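Local atomic coordinates of rutinosidase (Aspergillus niger, PDB entry 6I1A), a protein that hydrolyses glycosidic bonds as a secreted family 5 glycoside hydrolase with rutinosidase activity, and is also classed as an exo-1,3-beta-glucanase. Residues Gln228-Glu231 and Asn236-Val239. Numbering follows the deposited sequence.
Sequences QRVE and NIPV
Val230, in the last turns of helix 213-233, divides its two methyls between Ile237 and Val239 on the chain that returns from the helix. Its CG1 stands 3.5 Å from the backbone O of Ile237, a van der Waals approach of a methyl to a carbonyl oxygen. The same methyl meets the Ile237 side chain at its branch point, 3.9 Å from CB, and the two side chains run roughly perpendicular to each other. CG2 of Val230 lies alongside CG2 of Val239, 3.9 Å away, and the same Val239 methyl comes within 4.2 Å of the Val230 CB. Val230 has CG1 anti to its backbone N (chi1 171°), which turns CG1 toward the Ile237 carbonyl and leaves CG2 beside Val239 CG2. Val239 has nearly the same torsion, 170°, and likewise offers CG2, the methyl beside its own backbone N. No hydrogen bond joins the two segments, and all three touching residues are buried. The contact lies at the helix-to-strand turn of a beta/alpha unit in the TIM barrel expected of glycoside hydrolase family 5: helix 213-233 ends, the chain reverses, and strand 239-241 begins at Val239. The CA atoms of Val230 and Ile237 are 7.0 Å apart, the closest such pair across the turn. Backbone hydrogen bonds tie Pro238 to Leu189 of strand 187-190, and Val239 to Val262 of strand 261-269 and to Asn260 just before it. Leu189 also touches the side chain of Val230, while Ile178 and Gln179 of helix 161-179 pack on Ile237. Pro238 points away from the helix, between Ile237 and Val239, which point toward it; its ring touches Trp17 and Thr188.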
loop_
_atom_site.group_PDB
_atom_site.type_symbol
_atom_site.label_atom_id
_atom_site.label_comp_id
_atom_site.label_asym_id
_atom_site.label_seq_id
_atom_site.Cartn_x
_atom_site.Cartn_y
_atom_site.Cartn_z
ATOM N N GLN A 228 1.275 -9.469 -30.625
ATOM C CA GLN A 228 1.020 -9.629 -32.075
ATOM C C GLN A 228 2.223 -10.185 -32.791
ATOM O O GLN A 228 2.069 -11.082 -33.657
ATOM C CB GLN A 228 0.534 -8.312 -32.631
ATOM C CG GLN A 228 -0.893 -8.090 -32.212
ATOM C CD GLN A 228 -1.564 -7.003 -33.030
ATOM O OE1 GLN A 228 -1.217 -6.784 -34.180
ATOM N NE2 GLN A 228 -2.531 -6.334 -32.419
ATOM N N ARG A 229 3.428 -9.727 -32.478
ATOM C CA ARG A 229 4.626 -10.251 -33.141
ATOM C C ARG A 229 4.794 -11.745 -32.815
ATOM O O ARG A 229 5.095 -12.586 -33.702
ATOM C CB ARG A 229 5.847 -9.425 -32.743
ATOM C CG ARG A 229 7.080 -9.757 -33.558
ATOM C CD ARG A 229 7.001 -9.322 -35.019
ATOM N NE ARG A 229 6.629 -7.907 -35.088
ATOM C CZ ARG A 229 7.450 -6.858 -35.134
ATOM N NH1 ARG A 229 8.753 -7.018 -35.044
ATOM N NH2 ARG A 229 6.958 -5.629 -35.229
ATOM N N VAL A 230 4.664 -12.120 -31.546
ATOM C CA VAL A 230 4.804 -13.557 -31.193
ATOM C C VAL A 230 3.674 -14.368 -31.861
ATOM O O VAL A 230 3.960 -15.441 -32.440
ATOM C CB VAL A 230 4.800 -13.717 -29.661
ATOM C CG1 VAL A 230 4.705 -15.203 -29.284
ATOM C CG2 VAL A 230 5.992 -13.011 -29.025
ATOM N N GLU A 231 2.427 -13.901 -31.760
ATOM C CA GLU A 231 1.279 -14.556 -32.461
ATOM C C GLU A 231 1.608 -14.727 -33.941
ATOM O O GLU A 231 1.204 -15.753 -34.512
ATOM C CB GLU A 231 0.017 -13.714 -32.325
ATOM C CG GLU A 231 -0.596 -13.833 -30.963
ATOM C CD GLU A 231 -1.762 -12.921 -30.665
ATOM O OE1 GLU A 231 -1.926 -11.931 -31.391
ATOM O OE2 GLU A 231 -2.510 -13.152 -29.621
ATOM N N ASN A 236 2.140 -20.366 -29.876
ATOM C CA ASN A 236 2.240 -21.316 -28.759
ATOM C C ASN A 236 3.305 -20.838 -27.767
ATOM O O ASN A 236 3.352 -21.377 -26.636
ATOM C CB ASN A 236 2.558 -22.712 -29.279
ATOM C CG ASN A 236 1.392 -23.265 -30.067
ATOM O OD1 ASN A 236 0.303 -23.333 -29.533
ATOM N ND2 ASN A 236 1.632 -23.443 -31.346
ATOM N N ILE A 237 4.133 -19.860 -28.137
ATOM C CA ILE A 237 5.111 -19.285 -27.147
ATOM C C ILE A 237 4.314 -18.359 -26.246
ATOM O O ILE A 237 3.807 -17.352 -26.700
ATOM C CB ILE A 237 6.244 -18.519 -27.854
ATOM C CG1 ILE A 237 7.056 -19.406 -28.805
ATOM C CG2 ILE A 237 7.144 -17.839 -26.813
ATOM C CD1 ILE A 237 7.966 -18.625 -29.671
ATOM N N PRO A 238 4.259 -18.571 -24.901
ATOM C CA PRO A 238 3.543 -17.655 -24.040
ATOM C C PRO A 238 4.312 -16.343 -23.863
ATOM O O PRO A 238 5.561 -16.327 -23.943
ATOM C CB PRO A 238 3.508 -18.389 -22.684
ATOM C CG PRO A 238 3.855 -19.806 -23.008
ATOM C CD PRO A 238 4.774 -19.782 -24.199
ATOM N N VAL A 239 3.557 -15.281 -23.662
ATOM C CA VAL A 239 4.104 -13.942 -23.313
ATOM C C VAL A 239 3.807 -13.701 -21.828
ATOM O O VAL A 239 2.630 -13.805 -21.371
ATOM C CB VAL A 239 3.533 -12.818 -24.192
ATOM C CG1 VAL A 239 3.920 -11.456 -23.670
ATOM C CG2 VAL A 239 4.009 -12.996 -25.640
#